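Local coordinates for CRS2 (Zea mays, PDB 1RYB), which is required for the splicing of group IIB introns in chloroplasts, working in complexes with CAF1 or CAF2, although it has a peptidyl-tRNA hydrolase fold without that activity, at residues Ala21-Pro26 and Ser79-Ser84; Gln57-Leu62 and Ser84-Gly89; Leu104-Thr109 and Gly125-Leu130. All coordinates share one frame; numbering follows the deposited sequence.

Contact 1 (Ala21-Pro26 and Ser79-Ser84); sequences AGLGNP and SYMNYS
Met81, Tyr80 and Pro26 carry most of the surface that the Ala21-Pro26 segment and the Ser79-Ser84 loop bury against each other. The Met81 chain sets out with CG anti to the backbone N (chi1 -174°) and then bends at both chi2 and chi3, curling back over the other backbone. Its methyl CE ends 3.4 Å from Gly24 N, while SD lies 3.6 Å from Leu23 CB. An unbranched, flexible thioether suits this place, since it can follow a bare glycine backbone. The main chain of Met81 is held as well: its N-H is donated to Asn25 OD1 over 2.8 Å, nearly straight at 166°, with the nitrogen standing above the amide plane. The side chains of Asn25 and Met81 cross at about a right angle.

Pro26 lies across one face of the Tyr80 ring. Pro26 CG sits over its centre, 3.9 Å from the centroid, in a CH-pi contact; the rigid proline ring, puckered at CG, presents polarised C-H groups to the pi face. Asn25 OD1 comes to the ring's edge. One water joins Tyr80 OH to Pro26 O.

Two further waters grip Gly24. One accepts from Gly24 N and donates to Ser84 OG, which itself donates to Met81 O at 2.7 Å; the other donates to Gly24 O and accepts from Tyr80 N. At the inner end Leu23 CD2 packs against CB and OG of Ser84.

Asn25 also touches Tyr30, and Met81 packs on His35, by similarity the active-site proton acceptor of the family's enzymes. Here the end of strand 18-22 meets the loop before helix 84-94, forming part of the cleft of the peptidyl-tRNA hydrolase fold, where Tyr80 and Asn82 are tRNA-binding positions by similarity.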
loop_
_atom_site.group_PDB
_atom_site.type_symbol
_atom_site.label_atom_id
_atom_site.label_comp_id
_atom_site.label_asym_id
_atom_site.label_seq_id
_atom_site.Cartn_x
_atom_site.Cartn_y
_atom_site.Cartn_z
ATOM N N ALA A 21 -3.458 1.411 -3.854
ATOM C CA ALA A 21 -2.904 0.040 -3.996
ATOM C C ALA A 21 -2.036 -0.356 -2.830
ATOM O O ALA A 21 -1.197 0.399 -2.437
ATOM C CB ALA A 21 -2.062 -0.027 -5.309
ATOM N N GLY A 22 -2.298 -1.533 -2.264
ATOM C CA GLY A 22 -1.505 -2.056 -1.152
ATOM C C GLY A 22 -0.690 -3.235 -1.729
ATOM O O GLY A 22 -1.246 -4.078 -2.502
ATOM N N LEU A 23 0.652 -3.228 -1.449
ATOM C CA LEU A 23 1.595 -4.225 -1.939
ATOM C C LEU A 23 1.649 -5.479 -1.065
ATOM O O LEU A 23 1.506 -5.433 0.183
ATOM C CB LEU A 23 2.979 -3.617 -2.080
ATOM C CG LEU A 23 2.920 -2.399 -3.005
ATOM C CD1 LEU A 23 4.333 -1.992 -3.352
ATOM C CD2 LEU A 23 2.204 -2.779 -4.331
ATOM N N GLY A 24 1.950 -6.573 -1.694
ATOM C CA GLY A 24 2.050 -7.896 -0.981
ATOM C C GLY A 24 2.260 -9.005 -1.968
ATOM O O GLY A 24 2.308 -8.760 -3.212
ATOM N N ASN A 25 2.318 -10.229 -1.436
ATOM C CA ASN A 25 2.376 -11.459 -2.248
ATOM C C ASN A 25 1.089 -12.194 -2.130
ATOM O O ASN A 25 0.427 -12.158 -1.083
ATOM C CB ASN A 25 3.487 -12.369 -1.735
ATOM C CG ASN A 25 4.815 -11.815 -2.153
ATOM O OD1 ASN A 25 5.029 -11.636 -3.344
ATOM N ND2 ASN A 25 5.733 -11.569 -1.181
ATOM N N PRO A 26 0.746 -12.948 -3.135
ATOM C CA PRO A 26 -0.562 -13.604 -3.155
ATOM C C PRO A 26 -0.575 -14.941 -2.517
ATOM O O PRO A 26 0.386 -15.661 -2.608
ATOM C CB PRO A 26 -0.781 -13.888 -4.641
ATOM C CG PRO A 26 0.627 -14.106 -5.144
ATOM C CD PRO A 26 1.461 -13.064 -4.390
ATOM N N SER A 79 0.283 -10.462 -8.362
ATOM C CA SER A 79 1.328 -10.755 -9.332
ATOM C C SER A 79 2.643 -11.254 -8.710
ATOM O O SER A 79 3.595 -11.591 -9.389
ATOM C CB SER A 79 1.610 -9.383 -9.915
ATOM O OG SER A 79 1.858 -8.450 -8.842
ATOM N N TYR A 80 2.681 -11.240 -7.396
ATOM C CA TYR A 80 3.885 -11.330 -6.558
ATOM C C TYR A 80 4.457 -9.946 -6.460
ATOM O O TYR A 80 4.321 -9.126 -7.416
ATOM C CB TYR A 80 4.975 -12.314 -7.039
ATOM C CG TYR A 80 4.503 -13.730 -6.826
ATOM C CD1 TYR A 80 3.911 -14.429 -7.870
ATOM C CD2 TYR A 80 4.649 -14.361 -5.592
ATOM C CE1 TYR A 80 3.536 -15.766 -7.683
ATOM C CE2 TYR A 80 4.217 -15.666 -5.365
ATOM C CZ TYR A 80 3.613 -16.347 -6.413
ATOM O OH TYR A 80 3.221 -17.656 -6.184
ATOM N N MET A 81 5.093 -9.692 -5.328
ATOM C CA MET A 81 5.637 -8.343 -5.004
ATOM C C MET A 81 6.498 -7.685 -6.118
ATOM O O MET A 81 6.335 -6.541 -6.473
ATOM C CB MET A 81 6.462 -8.454 -3.717
ATOM C CG MET A 81 6.952 -7.120 -3.215
ATOM S SD MET A 81 5.600 -6.004 -2.826
ATOM C CE MET A 81 5.270 -6.514 -1.111
ATOM N N ASN A 82 7.335 -8.503 -6.742
ATOM C CA ASN A 82 8.275 -8.048 -7.710
ATOM C C ASN A 82 7.614 -7.614 -8.958
ATOM O O ASN A 82 8.272 -6.974 -9.798
ATOM C CB ASN A 82 9.259 -9.204 -8.105
ATOM C CG ASN A 82 10.328 -9.414 -7.059
ATOM O OD1 ASN A 82 10.443 -8.630 -6.130
ATOM N ND2 ASN A 82 11.155 -10.466 -7.254
ATOM N N TYR A 83 6.353 -8.036 -9.179
ATOM C CA TYR A 83 5.687 -7.634 -10.435
ATOM C C TYR A 83 4.467 -6.717 -10.211
ATOM O O TYR A 83 3.572 -6.602 -11.084
ATOM C CB TYR A 83 5.282 -8.884 -11.234
ATOM C CG TYR A 83 6.463 -9.750 -11.418
ATOM C CD1 TYR A 83 7.426 -9.459 -12.387
ATOM C CD2 TYR A 83 6.641 -10.889 -10.641
ATOM C CE1 TYR A 83 8.576 -10.257 -12.498
ATOM C CE2 TYR A 83 7.768 -11.708 -10.759
ATOM C CZ TYR A 83 8.739 -11.401 -11.709
ATOM O OH TYR A 83 9.823 -12.259 -11.888
ATOM N N SER A 84 4.466 -6.006 -9.064
ATOM C CA SER A 84 3.387 -5.151 -8.706
ATOM C C SER A 84 3.069 -4.122 -9.808
ATOM O O SER A 84 1.912 -3.738 -10.009
ATOM C CB SER A 84 3.692 -4.451 -7.380
ATOM O OG SER A 84 3.841 -5.414 -6.325
HETATM O O HOH W 1 1.814 -6.300 -4.654
HETATM O O HOH W 2 1.029 -9.932 -5.274
HETATM O O HOH W 3 1.838 -18.073 -3.823
#

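Contact 2 (Gln57-Leu62 and Ser84-Gly89); sequences QSKSLL and SGEAIG
Ser58 has OG anti to its backbone N (chi1 -170°), which turns the hydroxyl onto helix 84-94, whereas Ser60 holds OG anti to its carbonyl carbon (chi1 -60°), close to the methyl of Ala87. Both belong to a type I' beta turn, Gln57 to Ser60, the tight hairpin connection between strands 55-57 and 60-67, and its tip rests against the first turns of the helix. Ser58 is modelled in two conformers; in the one described, its OG donates to Ala87 O over 3.0 Å, in the carbonyl plane and on a lone pair. There a water donates both to this hydroxyl and to Glu86 O, so a small polar side chain can link two successive helix carbonyls through the water.

Alanine suits the point of closest approach, its short side chain letting the turn come near: Ala87 CB lies 3.2 Å from Ser60 OG, and Lys59 CB is 4.0 Å from the same methyl. The long chains of Lys59 and Glu86 cross obliquely, CD of the lysine on CB of the glutamate. Their charges attract at most loosely, Lys59 NZ being 4.4 Å from Glu86 OE2. Within the turn, Ser60 OG donates to Ser58 O from well above the carbonyl plane.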
loop_
_atom_site.group_PDB
_atom_site.type_symbol
_atom_site.label_atom_id
_atom_site.label_comp_id
_atom_site.label_asym_id
_atom_site.label_seq_id
_atom_site.Cartn_x
_atom_site.Cartn_y
_atom_site.Cartn_z
ATOM N N GLN A 57 -8.918 -8.314 -12.334
ATOM C CA GLN A 57 -8.544 -7.567 -13.515
ATOM C C GLN A 57 -7.095 -7.200 -13.434
ATOM O O GLN A 57 -6.598 -6.920 -12.332
ATOM C CB GLN A 57 -9.393 -6.266 -13.539
ATOM C CG GLN A 57 -9.241 -5.360 -14.816
ATOM C CD GLN A 57 -9.924 -4.003 -14.717
ATOM O OE1 GLN A 57 -10.594 -3.673 -13.745
ATOM N NE2 GLN A 57 -9.795 -3.222 -15.770
ATOM N N SER A 58 -6.408 -7.224 -14.565
ATOM C CA SER A 58 -4.989 -6.778 -14.611
ATOM C C SER A 58 -4.096 -7.344 -13.471
ATOM O O SER A 58 -3.429 -6.595 -12.730
ATOM C CB SER A 58 -4.926 -5.237 -14.527
ATOM O OG SER A 58 -3.589 -4.803 -14.804
ATOM N N LYS A 59 -4.128 -8.666 -13.316
ATOM C CA LYS A 59 -3.320 -9.398 -12.308
ATOM C C LYS A 59 -3.614 -8.967 -10.922
ATOM O O LYS A 59 -2.760 -9.151 -10.070
ATOM C CB LYS A 59 -1.848 -9.056 -12.533
ATOM C CG LYS A 59 -1.315 -9.396 -13.937
ATOM C CD LYS A 59 0.191 -9.113 -14.073
ATOM C CE LYS A 59 0.856 -9.960 -15.141
ATOM N NZ LYS A 59 0.242 -9.682 -16.448
ATOM N N SER A 60 -4.841 -8.477 -10.644
ATOM C CA SER A 60 -5.145 -7.995 -9.308
ATOM C C SER A 60 -6.513 -8.415 -8.857
ATOM O O SER A 60 -7.344 -8.802 -9.655
ATOM C CB SER A 60 -5.212 -6.446 -9.361
ATOM O OG SER A 60 -3.932 -5.935 -9.801
ATOM N N LEU A 61 -6.729 -8.211 -7.605
ATOM C CA LEU A 61 -8.038 -8.199 -6.970
ATOM C C LEU A 61 -8.310 -6.715 -6.755
ATOM O O LEU A 61 -7.420 -5.973 -6.308
ATOM C CB LEU A 61 -8.043 -8.857 -5.565
ATOM C CG LEU A 61 -8.325 -10.310 -5.620
ATOM C CD1 LEU A 61 -8.166 -10.873 -4.195
ATOM C CD2 LEU A 61 -9.757 -10.480 -6.168
ATOM N N LEU A 62 -9.523 -6.242 -7.086
ATOM C CA LEU A 62 -9.779 -4.860 -6.796
ATOM C C LEU A 62 -11.224 -4.687 -6.477
ATOM O O LEU A 62 -12.040 -5.580 -6.770
ATOM C CB LEU A 62 -9.329 -3.893 -7.911
ATOM C CG LEU A 62 -10.026 -4.093 -9.248
ATOM C CD1 LEU A 62 -11.276 -3.172 -9.398
ATOM C CD2 LEU A 62 -9.087 -3.808 -10.422
ATOM N N SER A 84 4.466 -6.006 -9.064
ATOM C CA SER A 84 3.387 -5.151 -8.706
ATOM C C SER A 84 3.069 -4.122 -9.808
ATOM O O SER A 84 1.912 -3.738 -10.009
ATOM C CB SER A 84 3.692 -4.451 -7.380
ATOM O OG SER A 84 3.841 -5.414 -6.325
ATOM N N GLY A 85 4.086 -3.599 -10.478
ATOM C CA GLY A 85 3.861 -2.561 -11.462
ATOM C C GLY A 85 3.115 -3.088 -12.665
ATOM O O GLY A 85 2.324 -2.342 -13.340
ATOM N N GLU A 86 3.363 -4.346 -12.940
ATOM C CA GLU A 86 2.684 -5.005 -14.032
ATOM C C GLU A 86 1.206 -4.976 -13.853
ATOM O O GLU A 86 0.491 -5.014 -14.831
ATOM C CB GLU A 86 3.155 -6.486 -14.233
ATOM C CG GLU A 86 4.618 -6.460 -14.721
ATOM C CD GLU A 86 5.182 -7.800 -15.075
ATOM O OE1 GLU A 86 6.353 -7.960 -15.192
ATOM O OE2 GLU A 86 4.338 -8.792 -15.054
ATOM N N ALA A 87 0.741 -5.017 -12.576
ATOM C CA ALA A 87 -0.678 -4.951 -12.278
ATOM C C ALA A 87 -1.175 -3.476 -12.236
ATOM O O ALA A 87 -2.216 -3.117 -12.809
ATOM C CB ALA A 87 -0.931 -5.560 -10.902
ATOM N N ILE A 88 -0.425 -2.585 -11.512
ATOM C CA ILE A 88 -0.869 -1.240 -11.288
ATOM C C ILE A 88 -0.838 -0.332 -12.510
ATOM O O ILE A 88 -1.745 0.483 -12.717
ATOM C CB ILE A 88 -0.140 -0.662 -10.093
ATOM C CG1 ILE A 88 -0.606 -1.401 -8.819
ATOM C CG2 ILE A 88 -0.397 0.845 -9.989
ATOM C CD1 ILE A 88 0.474 -1.393 -7.726
ATOM N N GLY A 89 0.218 -0.417 -13.326
ATOM C CA GLY A 89 0.264 0.471 -14.505
ATOM C C GLY A 89 -0.965 0.364 -15.360
ATOM O O GLY A 89 -1.571 1.354 -15.701
HETATM O O HOH W 4 -1.818 -6.400 -16.299
#

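Contact 3 (Leu104-Thr109 and Gly125-Leu130); sequences LIYDDT and GRHNGL
Asp107 and His127 make the one direct hydrogen bond between the segments 104-109 and 125-130. His127 CG is anti to its backbone N, carrying the ring toward the strand. His127 NE2 donates to Asp107 OD1 over 2.8 Å at 162°; the oxygen lies in the imidazole plane, but the nitrogen stands above the carboxylate plane, the two planes being 67° apart. His127 ND1 accepts from Leu130 N at 3.1 Å and more weakly from Gly129 N. His127 is thus an N-cap that spends both nitrogens on helix and strand, a pattern consistent with a neutral ring.

The aromatic contact is edge-to-face. Tyr106 turns its edge to the face of His127, centroids 5.2 Å apart and planes at 71°, with Tyr106 CD1 3.7 Å from His127 CD2.

Apolar packing falls to Leu130, whose branched end offers a methyl to each of two partners: CD2 lies over a face of the Tyr106 ring, 3.7 Å from its centroid, and CD1 touches Leu104 CG. Tyrosine suits its place by giving both a flat face and an edge; Tyr106 OH is hydrogen-bonded to Ser147 OG, outside the two segments.

Asp107 OD2 is hydrogen-bonded to ND1 of His35, the proton acceptor by similarity, so the carboxylate bridges two histidines. Helix 128-136 lies against one side of interior strand 102-108, next to strand 18-22, while Ile105 packs on helix 37-48 across the sheet.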
loop_
_atom_site.group_PDB
_atom_site.type_symbol
_atom_site.label_atom_id
_atom_site.label_comp_id
_atom_site.label_asym_id
_atom_site.label_seq_id
_atom_site.Cartn_x
_atom_site.Cartn_y
_atom_site.Cartn_z
ATOM N N LEU A 104 0.363 4.455 -3.240
ATOM C CA LEU A 104 0.960 3.170 -2.900
ATOM C C LEU A 104 1.093 3.025 -1.410
ATOM O O LEU A 104 1.598 3.909 -0.742
ATOM C CB LEU A 104 2.382 2.915 -3.522
ATOM C CG LEU A 104 2.343 2.232 -4.859
ATOM C CD1 LEU A 104 2.031 0.757 -4.727
ATOM C CD2 LEU A 104 1.379 2.950 -5.831
ATOM N N ILE A 105 0.708 1.847 -0.894
ATOM C CA ILE A 105 0.784 1.519 0.536
ATOM C C ILE A 105 1.671 0.284 0.719
ATOM O O ILE A 105 1.374 -0.759 0.129
ATOM C CB ILE A 105 -0.648 1.330 1.118
ATOM C CG1 ILE A 105 -1.494 2.546 0.739
ATOM C CG2 ILE A 105 -0.564 1.166 2.668
ATOM C CD1 ILE A 105 -2.823 2.547 1.528
ATOM N N TYR A 106 2.703 0.358 1.577
ATOM C CA TYR A 106 3.640 -0.798 1.635
ATOM C C TYR A 106 4.479 -0.783 2.902
ATOM O O TYR A 106 4.427 0.175 3.652
ATOM C CB TYR A 106 4.590 -0.710 0.381
ATOM C CG TYR A 106 5.478 0.564 0.485
ATOM C CD1 TYR A 106 6.731 0.516 1.096
ATOM C CD2 TYR A 106 5.022 1.831 0.135
ATOM C CE1 TYR A 106 7.520 1.658 1.201
ATOM C CE2 TYR A 106 5.726 3.021 0.395
ATOM C CZ TYR A 106 7.029 2.917 0.871
ATOM O OH TYR A 106 7.809 4.051 1.125
ATOM N N ASP A 107 5.161 -1.889 3.158
ATOM C CA ASP A 107 6.033 -2.052 4.383
ATOM C C ASP A 107 7.322 -1.290 4.217
ATOM O O ASP A 107 7.953 -1.346 3.163
ATOM C CB ASP A 107 6.377 -3.531 4.610
ATOM C CG ASP A 107 6.804 -4.174 3.326
ATOM O OD1 ASP A 107 6.191 -4.098 2.250
ATOM O OD2 ASP A 107 7.926 -4.773 3.434
ATOM N N ASP A 108 7.758 -0.612 5.237
ATOM C CA ASP A 108 9.012 0.151 5.070
ATOM C C ASP A 108 9.964 -0.168 6.217
ATOM O O ASP A 108 9.659 0.046 7.394
ATOM C CB ASP A 108 8.710 1.619 4.953
ATOM C CG ASP A 108 9.899 2.491 4.771
ATOM O OD1 ASP A 108 11.026 2.141 5.050
ATOM O OD2 ASP A 108 9.558 3.705 4.418
ATOM N N THR A 109 11.039 -0.883 5.900
ATOM C CA THR A 109 11.969 -1.352 6.997
ATOM C C THR A 109 12.808 -0.180 7.561
ATOM O O THR A 109 13.569 -0.327 8.480
ATOM C CB THR A 109 12.950 -2.467 6.546
ATOM O OG1 THR A 109 13.676 -1.977 5.491
ATOM C CG2 THR A 109 12.228 -3.671 6.049
ATOM N N GLY A 125 13.458 3.009 -2.011
ATOM C CA GLY A 125 14.100 2.535 -0.780
ATOM C C GLY A 125 14.491 1.064 -0.862
ATOM O O GLY A 125 14.541 0.364 0.143
ATOM N N ARG A 126 14.703 0.609 -2.106
ATOM C CA ARG A 126 15.084 -0.793 -2.367
ATOM C C ARG A 126 13.949 -1.766 -2.130
ATOM O O ARG A 126 14.159 -2.989 -1.954
ATOM C CB ARG A 126 16.342 -1.206 -1.576
ATOM C CG ARG A 126 17.547 -0.333 -1.981
ATOM C CD ARG A 126 18.807 -0.663 -1.167
ATOM N NE ARG A 126 18.545 -0.671 0.262
ATOM C CZ ARG A 126 19.287 -1.349 1.097
ATOM N NH1 ARG A 126 19.020 -1.406 2.403
ATOM N NH2 ARG A 126 20.358 -1.971 0.597
ATOM N N HIS A 127 12.746 -1.216 -2.054
ATOM C CA HIS A 127 11.591 -2.070 -1.890
ATOM C C HIS A 127 11.261 -2.594 -3.301
ATOM O O HIS A 127 11.025 -1.815 -4.211
ATOM C CB HIS A 127 10.406 -1.245 -1.276
ATOM C CG HIS A 127 9.203 -2.127 -0.958
ATOM N ND1 HIS A 127 8.372 -2.695 -1.957
ATOM C CD2 HIS A 127 8.717 -2.514 0.250
ATOM C CE1 HIS A 127 7.407 -3.373 -1.320
ATOM N NE2 HIS A 127 7.599 -3.299 0.007
ATOM N N ASN A 128 11.326 -3.904 -3.488
ATOM C CA ASN A 128 11.153 -4.486 -4.806
ATOM C C ASN A 128 9.834 -4.147 -5.467
ATOM O O ASN A 128 9.768 -3.980 -6.710
ATOM C CB ASN A 128 11.278 -6.018 -4.709
ATOM C CG ASN A 128 12.724 -6.407 -4.572
ATOM O OD1 ASN A 128 13.601 -5.540 -4.445
ATOM N ND2 ASN A 128 12.985 -7.716 -4.607
ATOM N N GLY A 129 8.769 -4.104 -4.644
ATOM C CA GLY A 129 7.482 -3.835 -5.178
ATOM C C GLY A 129 7.404 -2.393 -5.618
ATOM O O GLY A 129 6.857 -2.054 -6.663
ATOM N N LEU A 130 7.829 -1.514 -4.786
ATOM C CA LEU A 130 7.795 -0.085 -5.156
ATOM C C LEU A 130 8.696 0.173 -6.369
ATOM O O LEU A 130 8.348 0.905 -7.274
ATOM C CB LEU A 130 8.240 0.762 -3.955
ATOM C CG LEU A 130 7.841 2.193 -3.950
ATOM C CD1 LEU A 130 6.354 2.348 -4.320
ATOM C CD2 LEU A 130 8.052 2.565 -2.454
HETATM O O HOH W 5 12.777 1.838 2.631
#

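From the N terminus, strand 18-22 runs into the first half of contact 1, and the chain then makes helix 37-48 and the hairpin strands before 79-84 returns to close that long loop. Contact 2 opens within it, at 57-62, and closes just past it on helix 84-94, so the two cross and share Ser84. Contact 3 follows in series, closing a short loop from strand 102-108 to helix 128-136. Strands 18-22 and 102-108 are sheet neighbours, which joins contacts 1 and 3, as does Met81 SD on His127 CE1. Ile88 of contact 2 packs on Ala21 and Leu104, so helix 84-94 is tied to strands 18-22 and 102-108, while the hairpin turn rests against that helix.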